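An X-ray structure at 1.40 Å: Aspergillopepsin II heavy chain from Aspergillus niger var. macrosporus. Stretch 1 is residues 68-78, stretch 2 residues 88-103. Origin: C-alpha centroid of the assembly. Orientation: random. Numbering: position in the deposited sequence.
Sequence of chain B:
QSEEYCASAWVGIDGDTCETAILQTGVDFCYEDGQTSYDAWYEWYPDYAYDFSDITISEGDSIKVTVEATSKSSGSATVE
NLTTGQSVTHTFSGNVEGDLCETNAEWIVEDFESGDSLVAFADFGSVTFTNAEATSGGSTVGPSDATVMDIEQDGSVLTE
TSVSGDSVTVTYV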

# COMPACT_ATOMS: atom_id res chain seq x y z
N GLU B 68 -1.15 -0.72 12.42
CA GLU B 68 -1.26 -0.02 13.70
C GLU B 68 0.08 -0.14 14.41
O GLU B 68 0.70 -1.21 14.41
CB GLU B 68 -2.34 -0.67 14.56
CG GLU B 68 -3.78 -0.52 14.04
CD GLU B 68 -4.81 -1.26 14.90
OE1 GLU B 68 -4.44 -1.76 16.00
OE2 GLU B 68 -6.00 -1.36 14.49
N ALA B 69 0.53 0.96 15.02
CA ALA B 69 1.79 0.97 15.75
C ALA B 69 1.47 1.15 17.22
O ALA B 69 0.80 2.12 17.59
CB ALA B 69 2.66 2.13 15.28
N THR B 70 1.90 0.22 18.06
CA THR B 70 1.67 0.32 19.49
C THR B 70 2.86 1.03 20.18
O THR B 70 2.78 1.44 21.35
CB THR B 70 1.39 -1.07 20.13
OG1 THR B 70 2.40 -1.99 19.73
CG2 THR B 70 0.03 -1.59 19.67
N SER B 71 3.95 1.16 19.45
CA SER B 71 5.14 1.86 19.90
C SER B 71 5.96 2.04 18.62
O SER B 71 5.54 1.60 17.54
CB SER B 71 5.92 1.05 20.94
OG SER B 71 6.77 0.08 20.36
N LYS B 72 7.11 2.69 18.72
CA LYS B 72 7.95 2.89 17.54
C LYS B 72 8.59 1.59 17.03
O LYS B 72 9.12 1.56 15.92
CB LYS B 72 9.02 3.96 17.79
CG LYS B 72 8.44 5.36 17.87
CD LYS B 72 9.54 6.35 18.18
CE LYS B 72 9.02 7.78 18.33
NZ LYS B 72 10.00 8.59 19.13
N SER B 73 8.49 0.53 17.83
CA SER B 73 9.06 -0.76 17.46
C SER B 73 8.11 -1.95 17.62
O SER B 73 8.56 -3.10 17.71
CB SER B 73 10.37 -1.01 18.24
OG SER B 73 10.20 -0.89 19.65
N SER B 74 6.81 -1.69 17.63
CA SER B 74 5.83 -2.77 17.76
C SER B 74 4.51 -2.36 17.12
O SER B 74 4.21 -1.17 17.02
CB SER B 74 5.61 -3.16 19.23
OG SER B 74 5.04 -2.11 20.00
N GLY B 75 3.75 -3.35 16.67
CA GLY B 75 2.47 -3.06 16.04
C GLY B 75 1.90 -4.27 15.34
O GLY B 75 2.30 -5.40 15.62
N SER B 76 1.03 -4.05 14.36
CA SER B 76 0.41 -5.14 13.64
C SER B 76 0.00 -4.74 12.22
O SER B 76 -0.12 -3.55 11.89
CB SER B 76 -0.82 -5.64 14.40
OG SER B 76 -1.79 -4.60 14.52
N ALA B 77 -0.20 -5.75 11.40
CA ALA B 77 -0.63 -5.56 10.02
C ALA B 77 -1.82 -6.49 9.86
O ALA B 77 -1.72 -7.68 10.20
CB ALA B 77 0.48 -5.94 9.06
N THR B 78 -2.92 -5.98 9.31
CA THR B 78 -4.12 -6.77 9.11
C THR B 78 -4.69 -6.63 7.72
O THR B 78 -4.75 -5.52 7.17
CB THR B 78 -5.20 -6.35 10.12
OG1 THR B 78 -4.73 -6.57 11.45
CG2 THR B 78 -6.51 -7.12 9.88
N VAL B 88 -6.72 -11.82 8.54
CA VAL B 88 -5.44 -12.28 9.05
C VAL B 88 -4.67 -11.09 9.62
O VAL B 88 -4.71 -9.98 9.07
CB VAL B 88 -4.57 -12.99 7.95
CG1 VAL B 88 -5.23 -14.31 7.51
CG2 VAL B 88 -4.38 -12.09 6.73
N THR B 89 -3.98 -11.32 10.73
CA THR B 89 -3.20 -10.26 11.37
C THR B 89 -1.85 -10.79 11.77
O THR B 89 -1.76 -11.90 12.30
CB THR B 89 -3.88 -9.73 12.69
OG1 THR B 89 -5.14 -9.12 12.38
CG2 THR B 89 -2.98 -8.68 13.40
N HIS B 90 -0.80 -10.02 11.50
CA HIS B 90 0.54 -10.38 11.93
C HIS B 90 0.92 -9.36 13.00
O HIS B 90 0.84 -8.16 12.76
CB HIS B 90 1.58 -10.31 10.81
CG HIS B 90 2.95 -10.67 11.27
ND1 HIS B 90 3.38 -11.97 11.39
CD2 HIS B 90 3.97 -9.89 11.75
CE1 HIS B 90 4.59 -11.99 11.91
NE2 HIS B 90 4.97 -10.74 12.14
N THR B 91 1.27 -9.85 14.19
CA THR B 91 1.66 -8.97 15.28
C THR B 91 3.19 -8.93 15.41
O THR B 91 3.85 -9.98 15.38
CB THR B 91 1.03 -9.46 16.60
OG1 THR B 91 -0.39 -9.42 16.50
CG2 THR B 91 1.47 -8.61 17.78
N PHE B 92 3.73 -7.73 15.47
CA PHE B 92 5.16 -7.52 15.63
C PHE B 92 5.30 -7.07 17.08
O PHE B 92 5.12 -5.90 17.39
CB PHE B 92 5.65 -6.38 14.71
CG PHE B 92 5.41 -6.61 13.23
CD1 PHE B 92 6.37 -7.22 12.45
CD2 PHE B 92 4.28 -6.07 12.61
CE1 PHE B 92 6.22 -7.30 11.08
CE2 PHE B 92 4.12 -6.15 11.23
CZ PHE B 92 5.09 -6.75 10.46
N SER B 93 5.61 -8.01 17.98
CA SER B 93 5.73 -7.71 19.42
C SER B 93 6.96 -6.90 19.78
O SER B 93 7.07 -6.36 20.88
CB SER B 93 5.72 -9.00 20.22
OG SER B 93 4.76 -9.89 19.68
N GLY B 94 7.89 -6.84 18.84
CA GLY B 94 9.13 -6.12 19.03
C GLY B 94 10.10 -6.92 18.19
O GLY B 94 9.66 -7.66 17.29
N ASN B 95 11.39 -6.83 18.48
CA ASN B 95 12.41 -7.55 17.74
C ASN B 95 12.44 -7.11 16.27
O ASN B 95 12.90 -7.85 15.39
CB ASN B 95 12.19 -9.08 17.83
CG ASN B 95 12.28 -9.61 19.27
OD1 ASN B 95 13.30 -9.44 19.94
ND2 ASN B 95 11.23 -10.26 19.73
N VAL B 96 11.99 -5.89 16.00
CA VAL B 96 11.97 -5.40 14.64
C VAL B 96 13.35 -4.88 14.25
O VAL B 96 14.23 -4.73 15.10
CB VAL B 96 10.89 -4.31 14.42
CG1 VAL B 96 9.53 -4.85 14.82
CG2 VAL B 96 11.21 -3.05 15.20
N GLU B 97 13.53 -4.58 12.96
CA GLU B 97 14.83 -4.11 12.49
C GLU B 97 14.92 -2.60 12.28
O GLU B 97 15.95 -2.11 11.80
CB GLU B 97 15.20 -4.84 11.20
CG GLU B 97 15.34 -6.35 11.37
CD GLU B 97 15.72 -7.06 10.09
OE1 GLU B 97 16.07 -6.38 9.09
OE2 GLU B 97 15.68 -8.31 10.07
N GLY B 98 13.85 -1.88 12.63
CA GLY B 98 13.85 -0.44 12.47
C GLY B 98 12.77 0.28 13.26
O GLY B 98 11.66 -0.23 13.43
N ASP B 99 13.11 1.46 13.75
CA ASP B 99 12.18 2.27 14.52
C ASP B 99 11.40 3.22 13.65
O ASP B 99 11.96 3.88 12.79
CB ASP B 99 12.91 3.10 15.58
CG ASP B 99 13.46 2.27 16.71
OD1 ASP B 99 13.01 1.11 16.89
OD2 ASP B 99 14.36 2.77 17.42
N LEU B 100 10.09 3.29 13.90
CA LEU B 100 9.23 4.20 13.16
C LEU B 100 9.43 5.62 13.68
O LEU B 100 9.87 5.81 14.82
CB LEU B 100 7.77 3.84 13.41
CG LEU B 100 7.30 2.49 12.89
CD1 LEU B 100 5.86 2.26 13.37
CD2 LEU B 100 7.39 2.48 11.37
N CYS B 101 9.17 6.61 12.84
CA CYS B 101 9.22 8.02 13.26
C CYS B 101 7.77 8.45 13.49
O CYS B 101 7.51 9.40 14.21
CB CYS B 101 9.76 8.93 12.16
SG CYS B 101 11.34 8.49 11.42
N GLU B 102 6.85 7.76 12.80
CA GLU B 102 5.42 8.05 12.85
C GLU B 102 5.09 9.41 12.22
O GLU B 102 4.17 10.11 12.64
CB GLU B 102 4.86 7.91 14.27
CG GLU B 102 5.00 6.49 14.80
CD GLU B 102 4.41 6.27 16.18
OE1 GLU B 102 4.05 7.25 16.87
OE2 GLU B 102 4.29 5.09 16.56
N THR B 103 5.85 9.75 11.17
CA THR B 103 5.68 11.02 10.48
C THR B 103 4.98 10.92 9.13
O THR B 103 4.62 11.94 8.55
CB THR B 103 7.02 11.78 10.33
OG1 THR B 103 7.96 10.95 9.65
CG2 THR B 103 7.58 12.16 11.70
O HOH W 1 2.91 4.35 18.75

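Stretch 2 enters the contact as a β-strand, residues 88-92, that runs antiparallel to the strand ending stretch 1 at Thr 78, with 168° between their N-to-C directions. The interface, which buries 789 Å² summed over both sides, begins with backbone: the carbonyl O of Val 88 accepts a CA-H...O contact from Thr 78 CA at 3.3 Å. Thr 89 then faces Thr 78 in a non-hydrogen-bonded pair. Such pairs bring their CA atoms close, here Thr 89 CA to Thr 78 CA at 4.3 Å, and both side chains adopt the m rotamer, so that Thr 89 OG1 and Thr 78 OG1 meet in a 2.7 Å hydrogen bond in which either hydroxyl could be the donor.

His 90 pairs with Ala 77 through two backbone hydrogen bonds, His 90 N to Ala 77 O at 2.8 Å and Ala 77 N to His 90 O at 3.0 Å. Its imidazole lies on the same face of the sheet as Ala 77 and Phe 92, whereas Thr 89 and Thr 91 share the other face with Ser 76 and Thr 78. Thr 91 sits opposite Ser 76 with little side-chain contact; the nearest side-chain atoms, Thr 91 OG1 and Ser 76 CB, are 4.3 Å apart.

Phe 92 closes the ladder. Its N donates to Gly 75 O at 2.7 Å, and its O accepts from Gly 75 N at 3.0 Å while also receiving a CA-H...O contact from Ser 74 CA at 3.2 Å. The ring meets stretch 1 along its edge, with Phe 92 CE2 4.2 Å from Ala 77 CB. A side chain on Gly 75 would not fit: an ideal CB would lie 2.1 Å from Glu 68 O, in the neighbouring strand segment of stretch 1.

Beyond the strand, Gly 94 CA approaches Ser 73 O at 3.3 Å in a nearly straight CA-H...O contact. Val 96 packs over the same carbonyl, its CG1 3.5 Å from Ser 73 O, and this oxygen is buried without a conventional hydrogen-bond partner. Asp 99 OD1 comes within 3.6 Å of Ser 73 CB.

The backbone rejoins stretch 1 at Leu 100, whose N donates to Lys 72 O, within the type I turn from Ser 71 to Ser 74, at 2.8 Å and 174°. Leu 100 CD1 also makes an apolar contact with Ala 69 CB at 3.7 Å. Finally, Glu 102 points toward stretch 1, and a water bridges the two stretches, donating to Glu 102 OE2 at 2.7 Å and to Ala 69 O at 3.3 Å.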